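Local coordinates for protein CocE/NonD family hydrolase (PDB 3III) that is probably a serine hydrolase of the alpha/beta-hydrolase fold that cleaves ester or amide bonds, though its natural substrate is not established, at residues Met48-Phe59 against Val120-Ser131; Ser72-Lys83 against Thr99-Pro108. One frame throughout, in Å; residues are numbered along the deposited sequence.

Contact 1 of 2, residues Met48-Phe59 against Val120-Ser131; sequences MRDGEKLYINIF and VVKVALRGSDKS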
loop_
_atom_site.group_PDB
_atom_site.type_symbol
_atom_site.label_atom_id
_atom_site.label_comp_id
_atom_site.label_asym_id
_atom_site.label_seq_id
_atom_site.Cartn_x
_atom_site.Cartn_y
_atom_site.Cartn_z
HETATM N N MSE A 48 -16.101 -7.627 -23.589
HETATM C CA MSE A 48 -16.938 -7.418 -22.426
HETATM C C MSE A 48 -18.425 -7.549 -22.768
HETATM O O MSE A 48 -18.837 -7.500 -23.960
HETATM C CB MSE A 48 -16.677 -6.050 -21.810
HETATM C CG MSE A 48 -15.238 -5.733 -21.496
HETATM SE SE MSE A 48 -14.500 -6.902 -20.089
HETATM C CE MSE A 48 -13.844 -8.413 -21.275
ATOM N N ARG A 49 -19.251 -7.631 -21.727
ATOM C CA ARG A 49 -20.712 -7.782 -21.922
ATOM C C ARG A 49 -21.273 -6.648 -22.758
ATOM O O ARG A 49 -22.150 -6.872 -23.548
ATOM C CB ARG A 49 -21.481 -7.826 -20.601
ATOM C CG ARG A 49 -21.542 -9.230 -19.913
ATOM C CD ARG A 49 -21.822 -9.090 -18.393
ATOM N NE ARG A 49 -20.868 -8.163 -17.778
ATOM C CZ ARG A 49 -21.113 -7.367 -16.735
ATOM N NH1 ARG A 49 -22.299 -7.389 -16.120
ATOM N NH2 ARG A 49 -20.175 -6.532 -16.319
ATOM N N ASP A 50 -20.752 -5.442 -22.616
ATOM C CA ASP A 50 -21.242 -4.321 -23.430
ATOM C C ASP A 50 -20.640 -4.195 -24.841
ATOM O O ASP A 50 -20.975 -3.251 -25.559
ATOM C CB ASP A 50 -21.108 -2.994 -22.689
ATOM C CG ASP A 50 -19.680 -2.515 -22.570
ATOM O OD1 ASP A 50 -18.725 -3.190 -22.983
ATOM O OD2 ASP A 50 -19.509 -1.420 -22.034
ATOM N N GLY A 51 -19.784 -5.144 -25.234
ATOM C CA GLY A 51 -19.124 -5.126 -26.545
ATOM C C GLY A 51 -17.744 -4.498 -26.527
ATOM O O GLY A 51 -17.011 -4.629 -27.471
ATOM N N GLU A 52 -17.360 -3.813 -25.463
ATOM C CA GLU A 52 -16.013 -3.246 -25.402
ATOM C C GLU A 52 -14.954 -4.350 -25.481
ATOM O O GLU A 52 -15.077 -5.417 -24.836
ATOM C CB GLU A 52 -15.806 -2.413 -24.139
ATOM C CG GLU A 52 -14.378 -1.714 -24.043
ATOM C CD GLU A 52 -14.311 -0.414 -24.868
ATOM O OE1 GLU A 52 -15.331 -0.040 -25.489
ATOM O OE2 GLU A 52 -13.258 0.237 -24.865
ATOM N N LYS A 53 -13.897 -4.076 -26.247
ATOM C CA LYS A 53 -12.751 -4.970 -26.292
ATOM C C LYS A 53 -11.639 -4.556 -25.345
ATOM O O LYS A 53 -11.260 -3.412 -25.316
ATOM C CB LYS A 53 -12.251 -5.085 -27.733
ATOM C CG LYS A 53 -13.125 -6.083 -28.557
ATOM C CD LYS A 53 -12.684 -6.097 -29.989
ATOM C CE LYS A 53 -13.403 -7.175 -30.791
ATOM N NZ LYS A 53 -13.350 -6.841 -32.252
ATOM N N LEU A 54 -11.122 -5.494 -24.568
ATOM C CA LEU A 54 -9.925 -5.275 -23.765
ATOM C C LEU A 54 -8.780 -6.023 -24.427
ATOM O O LEU A 54 -8.976 -7.156 -24.953
ATOM C CB LEU A 54 -10.095 -5.789 -22.333
ATOM C CG LEU A 54 -10.501 -4.758 -21.292
ATOM C CD1 LEU A 54 -11.679 -3.911 -21.728
ATOM C CD2 LEU A 54 -10.699 -5.414 -19.942
ATOM N N TYR A 55 -7.618 -5.402 -24.411
ATOM C CA TYR A 55 -6.419 -5.925 -25.044
ATOM C C TYR A 55 -5.484 -6.576 -24.064
ATOM O O TYR A 55 -5.249 -6.069 -22.975
ATOM C CB TYR A 55 -5.702 -4.845 -25.871
ATOM C CG TYR A 55 -6.581 -4.407 -27.029
ATOM C CD1 TYR A 55 -6.381 -4.905 -28.312
ATOM C CD2 TYR A 55 -7.623 -3.515 -26.818
ATOM C CE1 TYR A 55 -7.237 -4.531 -29.364
ATOM C CE2 TYR A 55 -8.468 -3.167 -27.824
ATOM C CZ TYR A 55 -8.270 -3.669 -29.093
ATOM O OH TYR A 55 -9.086 -3.253 -30.090
ATOM N N ILE A 56 -4.936 -7.710 -24.463
ATOM C CA ILE A 56 -4.036 -8.506 -23.568
ATOM C C ILE A 56 -2.821 -9.047 -24.304
ATOM O O ILE A 56 -2.782 -9.102 -25.543
ATOM C CB ILE A 56 -4.784 -9.747 -22.947
ATOM C CG1 ILE A 56 -5.175 -10.760 -24.031
ATOM C CG2 ILE A 56 -6.070 -9.297 -22.287
ATOM C CD1 ILE A 56 -5.925 -12.078 -23.489
ATOM N N ASN A 57 -1.838 -9.486 -23.519
ATOM C CA ASN A 57 -0.787 -10.368 -23.989
ATOM C C ASN A 57 -0.849 -11.666 -23.207
ATOM O O ASN A 57 -1.143 -11.667 -22.017
ATOM C CB ASN A 57 0.582 -9.748 -23.728
ATOM C CG ASN A 57 0.779 -8.433 -24.446
ATOM O OD1 ASN A 57 0.302 -8.242 -25.568
ATOM N ND2 ASN A 57 1.563 -7.555 -23.843
ATOM N N ILE A 58 -0.523 -12.762 -23.872
ATOM C CA ILE A 58 -0.454 -14.067 -23.250
ATOM C C ILE A 58 0.945 -14.665 -23.459
ATOM O O ILE A 58 1.382 -14.846 -24.583
ATOM C CB ILE A 58 -1.443 -15.064 -23.908
ATOM C CG1 ILE A 58 -2.901 -14.571 -23.871
ATOM C CG2 ILE A 58 -1.313 -16.480 -23.270
ATOM C CD1 ILE A 58 -3.871 -15.350 -24.864
ATOM N N PHE A 59 1.639 -14.979 -22.371
ATOM C CA PHE A 59 2.915 -15.675 -22.451
ATOM C C PHE A 59 2.679 -17.085 -21.967
ATOM O O PHE A 59 2.139 -17.278 -20.848
ATOM C CB PHE A 59 3.898 -15.017 -21.495
ATOM C CG PHE A 59 4.276 -13.589 -21.867
ATOM C CD1 PHE A 59 5.387 -13.351 -22.617
ATOM C CD2 PHE A 59 3.480 -12.505 -21.466
ATOM C CE1 PHE A 59 5.734 -12.036 -22.963
ATOM C CE2 PHE A 59 3.802 -11.210 -21.774
ATOM C CZ PHE A 59 4.936 -10.962 -22.519
ATOM N N VAL A 120 1.311 -16.714 -18.200
ATOM C CA VAL A 120 1.130 -15.350 -17.718
ATOM C C VAL A 120 0.247 -14.543 -18.683
ATOM O O VAL A 120 0.538 -14.465 -19.894
ATOM C CB VAL A 120 2.474 -14.620 -17.423
ATOM C CG1 VAL A 120 2.218 -13.154 -17.010
ATOM C CG2 VAL A 120 3.317 -15.358 -16.294
ATOM N N VAL A 121 -0.831 -13.939 -18.151
ATOM C CA VAL A 121 -1.712 -13.089 -18.986
ATOM C C VAL A 121 -1.592 -11.699 -18.458
ATOM O O VAL A 121 -1.697 -11.472 -17.242
ATOM C CB VAL A 121 -3.203 -13.506 -18.959
ATOM C CG1 VAL A 121 -4.045 -12.506 -19.761
ATOM C CG2 VAL A 121 -3.409 -14.983 -19.420
ATOM N N LYS A 122 -1.326 -10.752 -19.357
ATOM C CA LYS A 122 -1.167 -9.330 -18.977
ATOM C C LYS A 122 -2.322 -8.583 -19.585
ATOM O O LYS A 122 -2.498 -8.599 -20.799
ATOM C CB LYS A 122 0.166 -8.760 -19.497
ATOM C CG LYS A 122 0.393 -7.315 -19.117
ATOM C CD LYS A 122 0.818 -7.188 -17.620
ATOM C CE LYS A 122 0.317 -5.855 -17.073
ATOM N NZ LYS A 122 0.460 -5.658 -15.660
ATOM N N VAL A 123 -3.114 -7.937 -18.740
ATOM C CA VAL A 123 -4.379 -7.334 -19.127
ATOM C C VAL A 123 -4.250 -5.815 -19.122
ATOM O O VAL A 123 -3.808 -5.218 -18.132
ATOM C CB VAL A 123 -5.534 -7.731 -18.171
ATOM C CG1 VAL A 123 -6.846 -7.071 -18.629
ATOM C CG2 VAL A 123 -5.630 -9.248 -18.116
ATOM N N ALA A 124 -4.622 -5.220 -20.260
ATOM C CA ALA A 124 -4.901 -3.803 -20.350
ATOM C C ALA A 124 -6.383 -3.581 -20.059
ATOM O O ALA A 124 -7.240 -3.975 -20.837
ATOM C CB ALA A 124 -4.518 -3.265 -21.727
ATOM N N LEU A 125 -6.691 -2.942 -18.921
ATOM C CA LEU A 125 -8.081 -2.715 -18.529
ATOM C C LEU A 125 -8.681 -1.622 -19.406
ATOM O O LEU A 125 -7.968 -0.925 -20.176
ATOM C CB LEU A 125 -8.227 -2.418 -17.022
ATOM C CG LEU A 125 -7.888 -3.645 -16.151
ATOM C CD1 LEU A 125 -7.545 -3.253 -14.665
ATOM C CD2 LEU A 125 -9.003 -4.643 -16.227
ATOM N N ARG A 126 -9.999 -1.507 -19.296
ATOM C CA ARG A 126 -10.782 -0.560 -20.097
ATOM C C ARG A 126 -10.183 0.843 -19.976
ATOM O O ARG A 126 -9.824 1.303 -18.884
ATOM C CB ARG A 126 -12.217 -0.525 -19.629
ATOM C CG ARG A 126 -13.148 0.267 -20.528
ATOM C CD ARG A 126 -14.552 0.360 -19.942
ATOM N NE ARG A 126 -15.206 -0.940 -19.826
ATOM C CZ ARG A 126 -16.274 -1.331 -20.512
ATOM N NH1 ARG A 126 -16.869 -0.522 -21.390
ATOM N NH2 ARG A 126 -16.781 -2.543 -20.310
ATOM N N GLY A 127 -10.141 1.525 -21.122
ATOM C CA GLY A 127 -9.574 2.874 -21.229
ATOM C C GLY A 127 -8.077 2.947 -21.515
ATOM O O GLY A 127 -7.543 4.039 -21.784
ATOM N N SER A 128 -7.400 1.803 -21.423
ATOM C CA SER A 128 -5.983 1.709 -21.663
ATOM C C SER A 128 -5.700 0.844 -22.882
ATOM O O SER A 128 -6.502 0.012 -23.303
ATOM C CB SER A 128 -5.246 1.165 -20.423
ATOM O OG SER A 128 -5.483 -0.234 -20.263
ATOM N N ASP A 129 -4.532 1.085 -23.446
ATOM C CA ASP A 129 -4.086 0.468 -24.684
ATOM C C ASP A 129 -5.045 0.856 -25.811
ATOM O O ASP A 129 -5.404 2.027 -25.925
ATOM C CB ASP A 129 -3.888 -1.037 -24.539
ATOM C CG ASP A 129 -3.040 -1.596 -25.640
ATOM O OD1 ASP A 129 -1.826 -1.299 -25.655
ATOM O OD2 ASP A 129 -3.578 -2.284 -26.529
ATOM N N LYS A 130 -5.489 -0.099 -26.607
ATOM C CA LYS A 130 -6.344 0.227 -27.752
ATOM C C LYS A 130 -7.806 0.429 -27.327
ATOM O O LYS A 130 -8.629 0.845 -28.136
ATOM C CB LYS A 130 -6.131 -0.810 -28.873
ATOM C CG LYS A 130 -4.676 -0.639 -29.434
ATOM C CD LYS A 130 -4.254 -1.644 -30.454
ATOM C CE LYS A 130 -3.776 -2.904 -29.794
ATOM N NZ LYS A 130 -2.593 -2.675 -28.856
ATOM N N SER A 131 -8.123 0.198 -26.051
ATOM C CA SER A 131 -9.441 0.552 -25.544
ATOM C C SER A 131 -9.489 2.039 -25.264
ATOM O O SER A 131 -8.697 2.554 -24.478
ATOM C CB SER A 131 -9.792 -0.192 -24.248
ATOM O OG SER A 131 -11.001 0.327 -23.706
HETATM O O HOH W 1 -19.427 -4.482 -20.201
HETATM O O HOH W 2 -7.491 -2.630 -23.325
#
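Arg126 and Asp50 form the salt bridge that ties the turn before strand 53-60 to the loop after strand 119-124. NH1 of Arg126 meets the syn lone pair of Asp50 OD2 at 2.9 Å, and the carboxylate lies at the guanidinium edge with the two planes 64° apart; NH2 adds weak bonds. Arginine suits the place because it can serve two carboxylates, its terminal nitrogens for Asp50 and NE for Asp145. An Asx turn steadies Asp50, its OD1 taking the backbone N of Glu52 at 2.9 Å. Glu52 lays CB and CG over one guanidinium face, and its chain, bent at chi2 (81°), carries OE2 to Ser131. That short bond, Ser131 OG to Glu52 OE2 at 2.5 Å, uses the anti lone pair, while OG accepts from Gly127 N, so one small hydroxyl braces its own loop and the facing segment. Tyr55 offers a ring face to Lys130, whose CB sits 3.6 Å from the ring centroid in a CH-pi contact; the amine reaches Asp129 and Asp43. Asn57 and Lys122 exchange two backbone bonds, as do Phe59 and Val120. Ala124 N still bonds Tyr55 O directly, but a water takes the N-H of Tyr55 and donates to the carbonyls of Ala124 and Ser128 as the strands draw apart. Ile56, Ile58, Val121 and Val123 lie against one another on one face, beta-branched residues that suit extended strands facing a helix. Helix 140-154 packs there through Trp152 and Val149. Strand 53-60 is antiparallel to both neighbours, 36-47 and 119-124, and 119-124 begins the parallel run with 67-74, as near the N-terminal edge of alpha/beta-hydrolase sheets.

Contact 2 of 2, residues Ser72-Lys83 against Thr99-Pro108; sequences SADTYGKDNKPK and TSSFTPEESP. With PLM (palmitic acid), chain G.
Pro82 presses its ring against a rim of carbonyls in the 99-108 loop: CG lies 3.4 Å from Thr103 O, and CD 3.5 Å from Ser101 O. The ring CH groups next to the amide nitrogen are slightly polarised and can lie against carbonyl oxygens, and the rigid ring restrains the extended backbone. Glu105, of the same loop, approaches Pro82 as well; a turn about CB-CG (chi2 87°) brings the carboxylate beside Pro82 CA. From there OE2 receives the backbone N of Lys83 at 2.9 Å, with the N-H nearly straight at 164° but arriving from above the carboxylate plane. The second oxygen, OE1, is joined to Asn80 ND2 through a water, so each carboxylate oxygen holds a different part of the 72-83 segment. Both segments belong to the catalytic alpha/beta-hydrolase domain, where the chain leaves strand 67-74 at its C-terminal end, the edge on which this fold builds its active site. Tyr76 OH donates to palmitic acid O1 at 2.7 Å, near the ring plane. Ser169, in a Gly-Val-Ser-Tyr sequence expected of the nucleophile elbow, binds the same ligand, which therefore probably occupies the active site, with Tyr76 placed like the oxyanion-hole tyrosine of CocE relatives. Asn80 ND2 bonds Tyr76 O at 2.8 Å from above the carbonyl plane, spanning Gly77, whose backbone angles and nearness to Asn80 OD1 leave no room for a CB. Pro104 sets its ring carbons against the carbonyl oxygens of Gly77, Lys78 and Asn80. Pro108 CD rests on Ser72 OG, whose polar partner is Lys122.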
loop_
_atom_site.group_PDB
_atom_site.type_symbol
_atom_site.label_atom_id
_atom_site.label_comp_id
_atom_site.label_asym_id
_atom_site.label_seq_id
_atom_site.Cartn_x
_atom_site.Cartn_y
_atom_site.Cartn_z
ATOM N N SER A 72 -2.277 -10.372 -14.253
ATOM C CA SER A 72 -2.325 -9.053 -13.656
ATOM C C SER A 72 -3.037 -8.099 -14.597
ATOM O O SER A 72 -3.073 -8.284 -15.867
ATOM C CB SER A 72 -0.930 -8.522 -13.293
ATOM O OG SER A 72 -0.229 -8.121 -14.459
ATOM N N ALA A 73 -3.590 -7.033 -14.012
ATOM C CA ALA A 73 -4.333 -6.033 -14.804
ATOM C C ALA A 73 -4.201 -4.610 -14.244
ATOM O O ALA A 73 -4.300 -4.371 -13.045
ATOM C CB ALA A 73 -5.775 -6.421 -14.921
ATOM N N ASP A 74 -4.026 -3.648 -15.158
ATOM C CA ASP A 74 -3.904 -2.261 -14.832
ATOM C C ASP A 74 -4.207 -1.419 -16.076
ATOM O O ASP A 74 -4.566 -1.929 -17.126
ATOM C CB ASP A 74 -2.478 -1.979 -14.316
ATOM C CG ASP A 74 -1.450 -2.385 -15.290
ATOM O OD1 ASP A 74 -1.325 -1.699 -16.317
ATOM O OD2 ASP A 74 -0.845 -3.451 -15.079
ATOM N N THR A 75 -4.130 -0.119 -15.901
ATOM C CA THR A 75 -4.285 0.831 -16.982
ATOM C C THR A 75 -3.003 1.597 -17.317
ATOM O O THR A 75 -3.040 2.652 -17.928
ATOM C CB THR A 75 -5.419 1.797 -16.684
ATOM O OG1 THR A 75 -5.167 2.480 -15.467
ATOM C CG2 THR A 75 -6.784 1.082 -16.626
ATOM N N TYR A 76 -1.857 1.045 -16.935
ATOM C CA TYR A 76 -0.564 1.698 -17.172
ATOM C C TYR A 76 0.101 1.374 -18.514
ATOM O O TYR A 76 1.043 2.048 -18.886
ATOM C CB TYR A 76 0.399 1.329 -16.048
ATOM C CG TYR A 76 0.038 1.810 -14.678
ATOM C CD1 TYR A 76 -0.831 2.873 -14.465
ATOM C CD2 TYR A 76 0.684 1.289 -13.569
ATOM C CE1 TYR A 76 -1.073 3.334 -13.151
ATOM C CE2 TYR A 76 0.455 1.784 -12.274
ATOM C CZ TYR A 76 -0.403 2.788 -12.076
ATOM O OH TYR A 76 -0.611 3.259 -10.768
ATOM N N GLY A 77 -0.401 0.380 -19.257
ATOM C CA GLY A 77 0.228 -0.038 -20.491
ATOM C C GLY A 77 0.723 -1.468 -20.355
ATOM O O GLY A 77 1.613 -1.737 -19.563
ATOM N N LYS A 78 0.133 -2.386 -21.133
ATOM C CA LYS A 78 0.513 -3.807 -21.117
ATOM C C LYS A 78 1.849 -4.089 -21.850
ATOM O O LYS A 78 2.433 -5.189 -21.643
ATOM C CB LYS A 78 -0.586 -4.669 -21.708
ATOM C CG LYS A 78 -0.764 -4.529 -23.238
ATOM C CD LYS A 78 -1.745 -5.572 -23.786
ATOM C CE LYS A 78 -1.948 -5.491 -25.275
ATOM N NZ LYS A 78 -0.677 -5.704 -26.053
ATOM N N ASP A 79 2.300 -3.174 -22.699
ATOM C CA ASP A 79 3.526 -3.371 -23.438
ATOM C C ASP A 79 4.657 -2.477 -22.978
ATOM O O ASP A 79 5.638 -2.301 -23.681
ATOM C CB ASP A 79 3.237 -3.165 -24.918
ATOM C CG ASP A 79 2.294 -4.188 -25.420
ATOM O OD1 ASP A 79 2.637 -5.355 -25.274
ATOM O OD2 ASP A 79 1.205 -3.847 -25.900
ATOM N N ASN A 80 4.534 -1.910 -21.797
ATOM C CA ASN A 80 5.628 -1.103 -21.263
ATOM C C ASN A 80 6.926 -1.902 -21.114
ATOM O O ASN A 80 6.966 -2.969 -20.468
ATOM C CB ASN A 80 5.233 -0.450 -19.930
ATOM C CG ASN A 80 4.060 0.540 -20.070
ATOM O OD1 ASN A 80 3.522 0.823 -21.180
ATOM N ND2 ASN A 80 3.666 1.086 -18.937
ATOM N N LYS A 81 7.967 -1.415 -21.784
ATOM C CA LYS A 81 9.312 -1.880 -21.521
ATOM C C LYS A 81 9.758 -1.240 -20.173
ATOM O O LYS A 81 9.713 -0.007 -20.018
ATOM C CB LYS A 81 10.278 -1.536 -22.692
ATOM C CG LYS A 81 11.590 -2.308 -22.636
ATOM C CD LYS A 81 12.448 -2.047 -23.868
ATOM C CE LYS A 81 13.871 -2.575 -23.678
ATOM N NZ LYS A 81 14.547 -1.889 -22.523
ATOM N N PRO A 82 10.166 -2.076 -19.189
ATOM C CA PRO A 82 10.549 -1.447 -17.900
ATOM C C PRO A 82 11.697 -0.423 -18.059
ATOM O O PRO A 82 12.626 -0.670 -18.844
ATOM C CB PRO A 82 10.985 -2.637 -17.033
ATOM C CG PRO A 82 11.335 -3.783 -18.032
ATOM C CD PRO A 82 10.504 -3.519 -19.273
ATOM N N LYS A 83 11.642 0.702 -17.349
ATOM C CA LYS A 83 12.658 1.742 -17.519
ATOM C C LYS A 83 13.956 1.367 -16.817
ATOM O O LYS A 83 13.963 1.151 -15.616
ATOM C CB LYS A 83 12.148 3.062 -16.992
ATOM C CG LYS A 83 11.027 3.629 -17.818
ATOM C CD LYS A 83 11.053 5.151 -17.790
ATOM C CE LYS A 83 10.076 5.729 -16.791
ATOM N NZ LYS A 83 10.131 7.212 -16.827
ATOM N N THR A 99 14.320 -7.654 -13.525
ATOM C CA THR A 99 13.237 -8.298 -14.276
ATOM C C THR A 99 13.683 -8.507 -15.714
ATOM O O THR A 99 14.664 -7.880 -16.166
ATOM C CB THR A 99 11.922 -7.506 -14.264
ATOM O OG1 THR A 99 12.055 -6.397 -15.171
ATOM C CG2 THR A 99 11.546 -7.035 -12.923
ATOM N N SER A 100 12.995 -9.421 -16.415
ATOM C CA SER A 100 13.160 -9.494 -17.844
ATOM C C SER A 100 12.599 -8.232 -18.535
ATOM O O SER A 100 11.809 -7.468 -17.995
ATOM C CB SER A 100 12.461 -10.680 -18.440
ATOM O OG SER A 100 11.068 -10.509 -18.391
ATOM N N SER A 101 12.957 -8.081 -19.791
ATOM C CA SER A 101 12.466 -6.951 -20.576
ATOM C C SER A 101 10.969 -7.079 -20.950
ATOM O O SER A 101 10.381 -6.174 -21.600
ATOM C CB SER A 101 13.398 -6.768 -21.772
ATOM O OG SER A 101 13.396 -7.947 -22.572
ATOM N N PHE A 102 10.335 -8.193 -20.573
ATOM C CA PHE A 102 8.918 -8.446 -20.914
ATOM C C PHE A 102 8.012 -8.295 -19.660
ATOM O O PHE A 102 6.964 -8.943 -19.542
ATOM C CB PHE A 102 8.781 -9.829 -21.539
ATOM C CG PHE A 102 9.347 -9.925 -22.954
ATOM C CD1 PHE A 102 8.542 -9.695 -24.038
ATOM C CD2 PHE A 102 10.681 -10.202 -23.164
ATOM C CE1 PHE A 102 9.042 -9.765 -25.322
ATOM C CE2 PHE A 102 11.195 -10.271 -24.446
ATOM C CZ PHE A 102 10.394 -10.043 -25.521
ATOM N N THR A 103 8.451 -7.459 -18.728
ATOM C CA THR A 103 7.790 -7.231 -17.460
ATOM C C THR A 103 7.510 -5.719 -17.263
ATOM O O THR A 103 8.374 -4.987 -16.814
ATOM C CB THR A 103 8.665 -7.676 -16.287
ATOM O OG1 THR A 103 9.172 -8.997 -16.509
ATOM C CG2 THR A 103 7.875 -7.638 -14.987
ATOM N N PRO A 104 6.289 -5.263 -17.611
ATOM C CA PRO A 104 5.869 -3.941 -17.225
ATOM C C PRO A 104 5.961 -3.832 -15.711
ATOM O O PRO A 104 5.736 -4.797 -14.986
ATOM C CB PRO A 104 4.410 -3.850 -17.712
ATOM C CG PRO A 104 4.329 -4.930 -18.849
ATOM C CD PRO A 104 5.236 -6.018 -18.329
ATOM N N GLU A 105 6.269 -2.637 -15.243
ATOM C CA GLU A 105 6.576 -2.430 -13.830
ATOM C C GLU A 105 5.527 -3.012 -12.916
ATOM O O GLU A 105 4.355 -2.766 -13.076
ATOM C CB GLU A 105 6.730 -0.933 -13.559
ATOM C CG GLU A 105 8.118 -0.379 -14.035
ATOM C CD GLU A 105 8.238 0.081 -15.530
ATOM O OE1 GLU A 105 7.382 -0.251 -16.417
ATOM O OE2 GLU A 105 9.243 0.803 -15.784
ATOM N N GLU A 106 5.944 -3.833 -11.971
ATOM C CA GLU A 106 5.037 -4.333 -10.954
ATOM C C GLU A 106 4.316 -5.604 -11.321
ATOM O O GLU A 106 3.577 -6.163 -10.496
ATOM N N SER A 107 4.496 -6.046 -12.563
ATOM C CA SER A 107 3.821 -7.194 -13.103
ATOM C C SER A 107 4.600 -8.480 -12.793
ATOM O O SER A 107 5.821 -8.469 -12.622
ATOM C CB SER A 107 3.725 -7.113 -14.650
ATOM O OG SER A 107 3.198 -5.886 -15.089
ATOM N N PRO A 108 3.885 -9.596 -12.765
ATOM C CA PRO A 108 4.578 -10.903 -12.778
ATOM C C PRO A 108 5.418 -11.074 -14.010
ATOM O O PRO A 108 4.946 -10.795 -15.108
ATOM C CB PRO A 108 3.438 -11.915 -12.809
ATOM C CG PRO A 108 2.203 -11.219 -12.480
ATOM C CD PRO A 108 2.418 -9.720 -12.722
HETATM C C1 PLM G . 2.281 3.253 -8.843
HETATM O O1 PLM G . 1.272 2.562 -8.959
HETATM O O2 PLM G . 2.983 3.089 -7.830
HETATM C C2 PLM G . 2.593 4.271 -9.893
HETATM C C3 PLM G . 3.983 4.864 -9.738
HETATM C C4 PLM G . 4.428 5.796 -10.865
HETATM C C5 PLM G . 5.946 6.141 -10.837
HETATM C C6 PLM G . 6.366 7.481 -11.499
HETATM C C7 PLM G . 7.514 7.515 -12.538
HETATM C C8 PLM G . 8.926 7.931 -12.048
HETATM O O HOH W 3 7.478 -5.206 -21.244
HETATM O O HOH W 4 4.667 0.346 -16.481
#

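The two contacts lie side by side in the catalytic domain, their centres about 14 Å apart. Along the chain, 48-59 comes first and 120-131 last, with both segments of contact 2 between them. Strand 119-124, from contact 1, runs parallel beside strand 67-74, which opens contact 2, in the same mixed sheet. A salt bridge from Lys122 NZ to Asp74 OD2 at 2.6 Å crosses between them; the lysine also bonds Ser72 and Ser107, thereby joining both halves of contact 2 to strand 119-124. Asn57 and Lys78 make a second, probable link. The antiparallel edge of the sheet is thus joined to the loop after strand 67-74, which carries the tyrosine bonded to the palmitic acid.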